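Local coordinates for uncharacterized ParM protein (Staphylococcus aureus, PDB 3JS6), which probably assembles into dynamic, nucleotide-driven actin-like filaments that segregate plasmid DNA between daughter cells, at residues Asn84-Tyr87 against Ser91-Asp94; Leu168-Glu173 against Glu317-Ser322; Glu210-Asn215 against Met278-Ile283; Ile219-Arg224 against Tyr267-Ser272. One frame throughout, in Å; residues are numbered along the deposited sequence.

Contact 1: residues Asn84-Tyr87 against Ser91-Asp94; sequences NDRY and SFKD
One face of the Phe-92 ring is met by the side chain of Arg-86. The aliphatic CD lies over that ring in a CH-pi contact, 4.0 Å from CD to the Phe-92 centroid, and the guanidinium beyond it is turned 29° from the ring plane, with CZ of Phe-92 beneath the rim of one guanidinium face. The Tyr-87 ring in turn carries CG of Arg-86 over the centre of one of its faces. At the guanidinium edge, and in its plane, NH2 of Arg-86 donates to OH of Tyr-87 at 2.8 Å, while NE of Arg-86 adds a weak bond to the same oxygen. With chi1 at 61° CG of Arg-86 sits between the backbone N and the carbonyl carbon, and the extended chain then runs across the Tyr-87 ring to the phenol oxygen. The two bonds to Tyr-87 help to fix the rotation of the guanidinium. Tyr-87 and Phe-92 lie side by side with planes 83° apart, meeting obliquely where CD2 of Tyr-87 comes 3.7 Å from CE1 of Phe-92. Backbone oxygens complete the seam, O of Arg-86 pressing on CB of Phe-92 at 3.2 Å and O of Tyr-87 touching CG of Lys-93. The cluster folds the loop after strand 78-79 onto the first turn of helix 90-104. Around it, NH1 of Arg-86 bonds O of Phe-11 at the end of strand 4-11, OH of Tyr-87 bonds Glu-124, and Phe-11 meets Phe-92 edge-to-face. Helix 128-137 closes over the aromatic pair through Phe-133 and Leu-136.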
# COMPACT_ATOMS: atom_id res chain seq x y z
N ASN A 84 -13.78 -3.31 7.14
CA ASN A 84 -13.19 -2.75 8.36
C ASN A 84 -12.97 -3.85 9.40
O ASN A 84 -12.31 -3.63 10.41
CB ASN A 84 -14.14 -1.71 8.94
CG ASN A 84 -15.45 -2.32 9.40
OD1 ASN A 84 -16.17 -2.94 8.61
ND2 ASN A 84 -15.77 -2.17 10.68
N ASP A 85 -13.58 -5.00 9.18
CA ASP A 85 -13.45 -6.13 10.09
C ASP A 85 -12.59 -7.22 9.45
O ASP A 85 -12.61 -8.37 9.88
CB ASP A 85 -14.83 -6.67 10.43
CG ASP A 85 -15.67 -6.91 9.20
OD1 ASP A 85 -15.33 -7.81 8.41
OD2 ASP A 85 -16.67 -6.18 9.01
N ARG A 86 -11.83 -6.85 8.43
CA ARG A 86 -10.96 -7.81 7.75
C ARG A 86 -10.00 -8.47 8.73
O ARG A 86 -9.53 -9.59 8.51
CB ARG A 86 -10.15 -7.10 6.66
CG ARG A 86 -9.25 -6.00 7.21
CD ARG A 86 -8.50 -5.26 6.11
NE ARG A 86 -7.64 -4.22 6.68
CZ ARG A 86 -6.66 -3.59 6.02
NH1 ARG A 86 -6.39 -3.90 4.75
NH2 ARG A 86 -5.94 -2.66 6.64
N TYR A 87 -9.72 -7.78 9.84
CA TYR A 87 -8.76 -8.31 10.83
C TYR A 87 -9.19 -9.64 11.44
O TYR A 87 -8.36 -10.40 11.92
CB TYR A 87 -8.46 -7.25 11.94
CG TYR A 87 -8.03 -5.97 11.27
CD1 TYR A 87 -8.92 -4.90 11.16
CD2 TYR A 87 -6.76 -5.85 10.74
CE1 TYR A 87 -8.57 -3.74 10.53
CE2 TYR A 87 -6.40 -4.69 10.05
CZ TYR A 87 -7.32 -3.64 9.94
OH TYR A 87 -6.98 -2.50 9.25
N SER A 91 -9.28 -14.98 5.38
CA SER A 91 -8.71 -14.45 4.14
C SER A 91 -7.54 -13.49 4.39
O SER A 91 -6.42 -13.62 3.86
CB SER A 91 -9.81 -13.68 3.40
OG SER A 91 -9.48 -13.48 2.06
N PHE A 92 -7.83 -12.47 5.19
CA PHE A 92 -6.84 -11.45 5.49
C PHE A 92 -5.75 -11.98 6.40
O PHE A 92 -4.57 -11.67 6.21
CB PHE A 92 -7.51 -10.22 6.12
CG PHE A 92 -6.54 -9.10 6.44
CD1 PHE A 92 -6.08 -8.91 7.73
CD2 PHE A 92 -6.10 -8.26 5.43
CE1 PHE A 92 -5.20 -7.87 8.03
CE2 PHE A 92 -5.21 -7.22 5.73
CZ PHE A 92 -4.76 -7.03 7.03
N LYS A 93 -6.13 -12.76 7.41
CA LYS A 93 -5.12 -13.31 8.29
C LYS A 93 -4.12 -14.15 7.52
O LYS A 93 -2.92 -14.09 7.80
CB LYS A 93 -5.76 -14.13 9.41
CG LYS A 93 -6.51 -13.25 10.40
CD LYS A 93 -6.99 -14.00 11.63
CE LYS A 93 -8.24 -14.79 11.38
NZ LYS A 93 -8.74 -15.33 12.67
N ASP A 94 -4.59 -14.92 6.54
CA ASP A 94 -3.68 -15.75 5.74
C ASP A 94 -2.79 -14.86 4.86
O ASP A 94 -1.60 -15.14 4.69
CB ASP A 94 -4.47 -16.73 4.85
CG ASP A 94 -5.14 -17.87 5.65
OD1 ASP A 94 -6.03 -18.55 5.10
OD2 ASP A 94 -4.77 -18.10 6.83

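Contact 2: residues Leu168-Glu173 against Glu317-Ser322; sequences LDLNME and EKADDS
Leu-170 and Ala-319 meet through their methyls, CD2 of the leucine lying 3.7 Å from CB of the alanine. The other branch, CD1 of Leu-170, rests against the carboxylate end of Glu-317, 3.8 Å from its OE1; the two side chains approach from opposite directions. With CG anti to the backbone N (chi1 176°) and the rest of its chain extended, Glu-317 reaches straight out toward the end of helix 162-169. Ala-319 CB also touches OD2 of Asp-169.

No direct hydrogen bond joins the segments, and two waters do that work. One donates both to O of Leu-170, at 2.7 Å, and to OE1 of Glu-317, at 2.8 Å; the second accepts from ND2 of Asn-171 and donates to OE2 of Glu-317. Farther out, Arg-293 forms a salt bridge with OE2 of Glu-317, and Arg-328 pairs with OD2 of Asp-169, which also bonds Ser-325, so both carboxylates are held by partners outside the segments, two arginines among them.

Here a chain that has just left helix 162-169, on its way from the first large sheet to the second, packs against edge strand 316-317 and the loop after it. The link is consistent with the bilobed actin fold, in which a helix passes from one lobe to the other.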
# COMPACT_ATOMS: atom_id res chain seq x y z
N LEU A 168 5.95 10.72 5.38
CA LEU A 168 7.26 10.35 5.90
C LEU A 168 8.27 9.98 4.82
O LEU A 168 9.48 10.16 5.00
CB LEU A 168 7.12 9.21 6.91
CG LEU A 168 6.42 9.60 8.21
CD1 LEU A 168 6.26 8.34 9.09
CD2 LEU A 168 7.21 10.67 8.94
N ASP A 169 7.78 9.43 3.71
CA ASP A 169 8.62 9.06 2.58
C ASP A 169 9.33 10.33 2.12
O ASP A 169 10.52 10.31 1.83
CB ASP A 169 7.72 8.50 1.45
CG ASP A 169 8.48 8.18 0.14
OD1 ASP A 169 9.63 7.69 0.16
OD2 ASP A 169 7.87 8.38 -0.94
N LEU A 170 8.60 11.44 2.10
CA LEU A 170 9.12 12.71 1.62
C LEU A 170 9.46 13.76 2.68
O LEU A 170 9.75 14.90 2.35
CB LEU A 170 8.13 13.33 0.64
CG LEU A 170 7.76 12.39 -0.51
CD1 LEU A 170 6.75 13.05 -1.42
CD2 LEU A 170 9.02 12.02 -1.29
N ASN A 171 9.39 13.40 3.96
CA ASN A 171 9.70 14.43 4.95
C ASN A 171 10.54 13.92 6.10
O ASN A 171 10.51 14.48 7.20
CB ASN A 171 8.40 15.05 5.46
CG ASN A 171 7.76 15.96 4.45
OD1 ASN A 171 8.14 17.12 4.32
ND2 ASN A 171 6.81 15.42 3.70
N MSE A 172 11.31 12.87 5.83
CA MSE A 172 12.16 12.27 6.85
C MSE A 172 13.43 11.62 6.33
O MSE A 172 13.41 10.83 5.37
CB MSE A 172 11.34 11.25 7.65
CG MSE A 172 12.11 10.51 8.70
SE MSE A 172 10.93 9.33 9.72
CE MSE A 172 12.25 8.75 10.99
N GLU A 173 14.54 11.93 6.99
CA GLU A 173 15.81 11.33 6.61
C GLU A 173 16.62 11.17 7.90
O GLU A 173 16.49 11.97 8.84
CB GLU A 173 16.55 12.25 5.63
CG GLU A 173 16.99 11.59 4.33
CD GLU A 173 15.84 10.95 3.54
OE1 GLU A 173 15.49 9.78 3.83
OE2 GLU A 173 15.28 11.61 2.64
N GLU A 317 4.10 17.98 -5.14
CA GLU A 317 5.31 17.17 -5.19
C GLU A 317 4.92 15.72 -5.45
O GLU A 317 3.85 15.28 -5.04
CB GLU A 317 6.07 17.29 -3.87
CG GLU A 317 7.31 16.37 -3.82
CD GLU A 317 8.08 16.50 -2.52
OE1 GLU A 317 9.11 15.82 -2.37
OE2 GLU A 317 7.64 17.29 -1.64
N LYS A 318 5.78 14.97 -6.12
CA LYS A 318 5.50 13.56 -6.37
C LYS A 318 6.76 12.77 -6.09
O LYS A 318 7.87 13.27 -6.35
CB LYS A 318 5.11 13.33 -7.83
CG LYS A 318 4.71 11.87 -8.15
CD LYS A 318 4.61 11.61 -9.66
CE LYS A 318 4.06 10.21 -9.97
NZ LYS A 318 4.92 9.06 -9.52
N ALA A 319 6.61 11.55 -5.59
CA ALA A 319 7.75 10.67 -5.35
C ALA A 319 7.79 9.64 -6.48
O ALA A 319 6.77 9.38 -7.11
CB ALA A 319 7.58 9.95 -4.00
N ASP A 320 8.96 9.04 -6.74
CA ASP A 320 9.04 8.00 -7.78
C ASP A 320 8.42 6.73 -7.18
O ASP A 320 8.42 6.56 -5.97
CB ASP A 320 10.50 7.69 -8.16
CG ASP A 320 11.05 8.65 -9.19
OD1 ASP A 320 10.42 8.82 -10.26
OD2 ASP A 320 12.13 9.23 -8.94
N ASP A 321 7.92 5.84 -8.03
CA ASP A 321 7.28 4.60 -7.59
C ASP A 321 6.31 4.88 -6.46
O ASP A 321 6.47 4.35 -5.35
CB ASP A 321 8.31 3.58 -7.12
CG ASP A 321 8.73 2.63 -8.22
OD1 ASP A 321 9.38 3.09 -9.19
OD2 ASP A 321 8.40 1.42 -8.13
N SER A 322 5.30 5.70 -6.74
CA SER A 322 4.28 6.06 -5.76
C SER A 322 3.66 4.83 -5.08
O SER A 322 3.20 4.92 -3.94
CB SER A 322 3.16 6.88 -6.43
OG SER A 322 3.63 8.13 -6.90
O HOH W 1 10.57 15.97 -0.02
O HOH W 2 6.70 16.85 1.22

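Contact 3: residues Glu210-Asn215 against Met278-Ile283; sequences ESFVIN and MSNFEI
Strand 212-214, which carries Phe-212 and Ile-214, runs nearly antiparallel to helix 278-283 with its Asn-280, at 159° and with 10.7 Å between the two axes. This is helix-on-sheet packing in the second lobe of the actin-like fold: helix 263-284 lies over the edge strand 205-214 of a five-stranded mixed sheet whose strand order, 3-2-1-4-5, is that of the ribonuclease H-like core.

The contact is carried by few atoms. CE2 of Phe-212 comes 3.7 Å from CB of Asn-280 and CZ comes 3.8 Å from the same CB, so the far end of the ring leans on the stem of the asparagine rather than on its amide; the ring and amide planes stand 82° apart. Along the same strand, CD1 of Ile-214 lies in the plane of the Phe-212 ring at its edge and is the isoleucine atom nearest ND2 of Asn-280, though the modelled spacing is too short to be trusted in detail.

Strand 196-202 pairs with this strand, and its Ile-198 touches both phenylalanines, Phe-212 and Phe-281. No hydrogen bond crosses between the segments. The two rings come near each other as well, CZ of Phe-212 lying 4.3 Å from CD1 of Phe-281.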
# COMPACT_ATOMS: atom_id res chain seq x y z
N GLU A 210 -10.18 19.36 7.63
CA GLU A 210 -9.65 19.77 6.32
C GLU A 210 -9.27 18.59 5.43
O GLU A 210 -8.46 18.72 4.52
CB GLU A 210 -8.44 20.68 6.51
CG GLU A 210 -8.71 21.90 7.39
CD GLU A 210 -7.47 22.77 7.57
OE1 GLU A 210 -6.39 22.23 7.89
OE2 GLU A 210 -7.58 24.00 7.40
N SER A 211 -9.86 17.43 5.71
CA SER A 211 -9.61 16.22 4.93
C SER A 211 -10.94 15.84 4.30
O SER A 211 -12.00 16.15 4.85
CB SER A 211 -9.11 15.11 5.85
OG SER A 211 -7.95 15.56 6.54
N PHE A 212 -10.90 15.19 3.14
CA PHE A 212 -12.14 14.79 2.49
C PHE A 212 -11.91 13.73 1.43
O PHE A 212 -10.77 13.40 1.10
CB PHE A 212 -12.86 16.00 1.86
CG PHE A 212 -12.03 16.75 0.85
CD1 PHE A 212 -11.07 17.68 1.26
CD2 PHE A 212 -12.21 16.52 -0.51
CE1 PHE A 212 -10.30 18.38 0.33
CE2 PHE A 212 -11.45 17.22 -1.46
CZ PHE A 212 -10.49 18.15 -1.03
N VAL A 213 -13.02 13.20 0.91
CA VAL A 213 -12.96 12.19 -0.13
C VAL A 213 -13.93 12.50 -1.27
O VAL A 213 -15.06 12.90 -1.04
CB VAL A 213 -13.33 10.81 0.43
CG1 VAL A 213 -13.23 9.77 -0.69
CG2 VAL A 213 -12.39 10.45 1.58
N ILE A 214 -13.46 12.33 -2.50
CA ILE A 214 -14.27 12.53 -3.70
C ILE A 214 -14.53 11.10 -4.14
O ILE A 214 -13.60 10.30 -4.25
CB ILE A 214 -13.48 13.30 -4.80
CG1 ILE A 214 -13.01 14.65 -4.27
CG2 ILE A 214 -14.35 13.50 -6.03
CD1 ILE A 214 -14.07 15.45 -3.58
N ASN A 215 -15.79 10.76 -4.38
CA ASN A 215 -16.13 9.39 -4.77
C ASN A 215 -16.00 9.13 -6.26
O ASN A 215 -16.89 8.56 -6.88
CB ASN A 215 -17.54 9.04 -4.29
CG ASN A 215 -17.78 7.54 -4.25
OD1 ASN A 215 -16.93 6.78 -3.78
ND2 ASN A 215 -18.95 7.11 -4.73
N MSE A 278 -9.10 21.04 -7.01
CA MSE A 278 -8.56 22.26 -6.44
C MSE A 278 -9.64 23.18 -5.89
O MSE A 278 -9.40 23.90 -4.93
CB MSE A 278 -7.68 22.98 -7.45
CG MSE A 278 -6.29 22.32 -7.64
SE MSE A 278 -5.79 21.05 -6.23
CE MSE A 278 -6.03 19.42 -7.22
N SER A 279 -10.82 23.16 -6.50
CA SER A 279 -11.90 23.99 -5.99
C SER A 279 -12.26 23.49 -4.59
O SER A 279 -12.47 24.28 -3.67
CB SER A 279 -13.14 23.92 -6.89
OG SER A 279 -12.84 24.44 -8.17
N ASN A 280 -12.34 22.18 -4.42
CA ASN A 280 -12.67 21.63 -3.10
C ASN A 280 -11.59 21.98 -2.09
O ASN A 280 -11.88 22.27 -0.92
CB ASN A 280 -12.86 20.12 -3.18
CG ASN A 280 -14.15 19.75 -3.87
OD1 ASN A 280 -15.01 20.60 -4.09
ND2 ASN A 280 -14.31 18.49 -4.19
N PHE A 281 -10.35 21.98 -2.54
CA PHE A 281 -9.21 22.30 -1.70
C PHE A 281 -9.38 23.71 -1.15
O PHE A 281 -9.26 23.96 0.05
CB PHE A 281 -7.93 22.26 -2.52
CG PHE A 281 -6.90 21.34 -1.96
CD1 PHE A 281 -6.85 20.02 -2.37
CD2 PHE A 281 -6.01 21.79 -1.00
CE1 PHE A 281 -5.91 19.15 -1.81
CE2 PHE A 281 -5.08 20.94 -0.44
CZ PHE A 281 -5.02 19.62 -0.84
N GLU A 282 -9.66 24.65 -2.04
CA GLU A 282 -9.81 26.01 -1.61
C GLU A 282 -10.98 26.20 -0.64
O GLU A 282 -10.91 27.03 0.25
CB GLU A 282 -9.97 26.94 -2.81
CG GLU A 282 -9.55 28.36 -2.51
CD GLU A 282 -9.04 29.08 -3.74
OE1 GLU A 282 -9.85 29.32 -4.66
OE2 GLU A 282 -7.82 29.39 -3.78
N ILE A 283 -12.04 25.41 -0.81
CA ILE A 283 -13.21 25.51 0.06
C ILE A 283 -12.92 24.96 1.44
O ILE A 283 -13.19 25.61 2.45
CB ILE A 283 -14.42 24.71 -0.51
CG1 ILE A 283 -14.94 25.37 -1.79
CG2 ILE A 283 -15.54 24.63 0.52
CD1 ILE A 283 -15.95 24.54 -2.51

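Contact 4: residues Ile219-Arg224 against Tyr267-Ser272; sequences IDFYKR and YKEQDS
Helices 219-224 and 267-272 pass at 9.9 Å between axes with their directions 141° apart, nearest where Phe-221 faces Glu-269, their CA atoms separated by 7.0 Å. The Phe-221 ring reaches across to the second helix. Its CG sits anti to the backbone N (chi1 -174°), which carries the ring to where N of Gln-270 lies in the ring plane at its edge, 3.3 Å from CE1 of Phe-221. CZ of Phe-221 meets CB of Gln-270 at 3.6 Å, the two side chains running side by side, and CE1 reaches CB of Glu-269 at the same spacing.

One turn on, Arg-224 crosses Glu-269 obliquely. It is the stems that touch, through CG and CD of the arginine, at spacings so short that their exact values are doubtful. The charged ends are not in contact, NE of Arg-224 remaining 4.7 Å from OE1 of Glu-269, so any attraction between them is probably of long range.

Around these, Ser-307 bonds OE1 of Gln-270, and His-304 and Phe-266 meet the Phe-221 ring edge-to-face. The result is a helix pair crossing at 141°, packed through the Phe-221 ring and the stems of Arg-224, Glu-269 and Gln-270, probably in the smaller, helical subdomain of the second lobe (IIB), as in other actin-family proteins.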
# COMPACT_ATOMS: atom_id res chain seq x y z
N ILE A 219 -10.86 4.83 -12.47
CA ILE A 219 -11.82 4.01 -13.21
C ILE A 219 -12.86 4.96 -13.82
O ILE A 219 -13.16 4.89 -15.01
CB ILE A 219 -12.48 2.97 -12.28
CG1 ILE A 219 -11.43 1.95 -11.82
CG2 ILE A 219 -13.65 2.28 -12.98
CD1 ILE A 219 -11.89 0.98 -10.77
N ASP A 220 -13.40 5.85 -13.00
CA ASP A 220 -14.38 6.83 -13.48
C ASP A 220 -13.77 7.72 -14.56
O ASP A 220 -14.44 8.10 -15.53
CB ASP A 220 -14.86 7.72 -12.33
CG ASP A 220 -15.67 6.96 -11.31
OD1 ASP A 220 -16.86 6.69 -11.59
OD2 ASP A 220 -15.11 6.64 -10.24
N PHE A 221 -12.49 8.07 -14.39
CA PHE A 221 -11.80 8.92 -15.35
C PHE A 221 -11.79 8.27 -16.73
O PHE A 221 -12.33 8.81 -17.70
CB PHE A 221 -10.36 9.16 -14.89
CG PHE A 221 -9.59 10.15 -15.75
CD1 PHE A 221 -10.02 11.47 -15.87
CD2 PHE A 221 -8.41 9.76 -16.39
CE1 PHE A 221 -9.29 12.39 -16.62
CE2 PHE A 221 -7.67 10.67 -17.14
CZ PHE A 221 -8.11 11.99 -17.26
N TYR A 222 -11.16 7.10 -16.80
CA TYR A 222 -11.02 6.34 -18.03
C TYR A 222 -12.37 5.97 -18.64
O TYR A 222 -12.50 5.85 -19.86
CB TYR A 222 -10.19 5.07 -17.79
CG TYR A 222 -8.72 5.32 -17.52
CD1 TYR A 222 -8.21 5.30 -16.22
CD2 TYR A 222 -7.82 5.56 -18.57
CE1 TYR A 222 -6.84 5.50 -15.97
CE2 TYR A 222 -6.46 5.77 -18.33
CZ TYR A 222 -5.98 5.74 -17.03
OH TYR A 222 -4.64 5.93 -16.78
N LYS A 223 -13.37 5.78 -17.78
CA LYS A 223 -14.71 5.44 -18.25
C LYS A 223 -15.36 6.64 -18.90
O LYS A 223 -15.95 6.54 -19.97
CB LYS A 223 -15.57 4.95 -17.08
CG LYS A 223 -15.74 3.44 -17.02
CD LYS A 223 -17.02 2.97 -17.72
CE LYS A 223 -17.10 3.39 -19.20
NZ LYS A 223 -16.06 2.76 -20.06
N ARG A 224 -15.23 7.79 -18.25
CA ARG A 224 -15.81 9.02 -18.76
C ARG A 224 -15.14 9.38 -20.09
O ARG A 224 -15.74 10.02 -20.95
CB ARG A 224 -15.63 10.14 -17.74
CG ARG A 224 -16.47 11.38 -18.00
CD ARG A 224 -16.06 12.53 -17.07
NE ARG A 224 -16.33 12.22 -15.67
CZ ARG A 224 -17.50 12.43 -15.06
NH1 ARG A 224 -18.51 12.94 -15.74
NH2 ARG A 224 -17.65 12.11 -13.78
N TYR A 267 -7.58 15.59 -22.13
CA TYR A 267 -7.42 16.92 -21.56
C TYR A 267 -8.72 17.54 -21.06
O TYR A 267 -8.71 18.35 -20.13
CB TYR A 267 -6.76 17.88 -22.56
CG TYR A 267 -5.32 17.54 -22.90
CD1 TYR A 267 -4.48 18.50 -23.46
CD2 TYR A 267 -4.81 16.27 -22.68
CE1 TYR A 267 -3.16 18.20 -23.80
CE2 TYR A 267 -3.50 15.95 -23.01
CZ TYR A 267 -2.68 16.91 -23.57
OH TYR A 267 -1.39 16.58 -23.93
N LYS A 268 -9.83 17.15 -21.67
CA LYS A 268 -11.13 17.70 -21.26
C LYS A 268 -11.61 17.07 -19.96
O LYS A 268 -12.03 17.78 -19.04
CB LYS A 268 -12.16 17.48 -22.37
CG LYS A 268 -12.49 18.74 -23.19
CD LYS A 268 -11.29 19.69 -23.39
CE LYS A 268 -11.16 20.68 -22.21
NZ LYS A 268 -10.04 21.66 -22.39
N GLU A 269 -11.55 15.75 -19.88
CA GLU A 269 -11.96 15.06 -18.68
C GLU A 269 -11.05 15.49 -17.53
O GLU A 269 -11.52 15.87 -16.46
CB GLU A 269 -11.86 13.55 -18.89
CG GLU A 269 -13.16 12.79 -18.64
CD GLU A 269 -14.25 13.11 -19.65
OE1 GLU A 269 -14.78 14.24 -19.64
OE2 GLU A 269 -14.58 12.22 -20.47
N GLN A 270 -9.74 15.43 -17.75
CA GLN A 270 -8.78 15.80 -16.72
C GLN A 270 -8.90 17.28 -16.33
O GLN A 270 -8.65 17.65 -15.19
CB GLN A 270 -7.34 15.51 -17.19
CG GLN A 270 -6.70 16.65 -17.97
CD GLN A 270 -5.34 17.05 -17.42
OE1 GLN A 270 -4.93 18.21 -17.54
NE2 GLN A 270 -4.63 16.10 -16.82
N ASP A 271 -9.28 18.12 -17.27
CA ASP A 271 -9.43 19.54 -16.98
C ASP A 271 -10.49 19.75 -15.90
O ASP A 271 -10.32 20.58 -15.00
CB ASP A 271 -9.84 20.30 -18.23
CG ASP A 271 -8.75 21.19 -18.75
OD1 ASP A 271 -7.66 20.66 -19.07
OD2 ASP A 271 -8.98 22.41 -18.84
N SER A 272 -11.58 19.00 -16.01
CA SER A 272 -12.68 19.09 -15.06
C SER A 272 -12.34 18.41 -13.73
O SER A 272 -12.75 18.88 -12.67
CB SER A 272 -13.94 18.46 -15.66
OG SER A 272 -13.65 17.20 -16.26

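Overall arrangement
The four contacts sample both lobes of an actin-like chain. Contact 1 lies in the first, its centre 30 Å from that of contact 3 and 33 Å from that of contact 4, and along the chain it closes before the others open. Contact 2 joins residues far apart in sequence, and contacts 3 and 4 are nested within its loop, their nearest atoms about 10 and 12 Å away from it. Contacts 1 and 2 lie on opposite sides of the chain's centre. Contacts 3 and 4 share helix 263-284, have centres 18 Å apart and touch through Asn-215 and Asp-220. The structure is the apo form, so no nucleotide marks the cleft that actin-like proteins have between their two lobes.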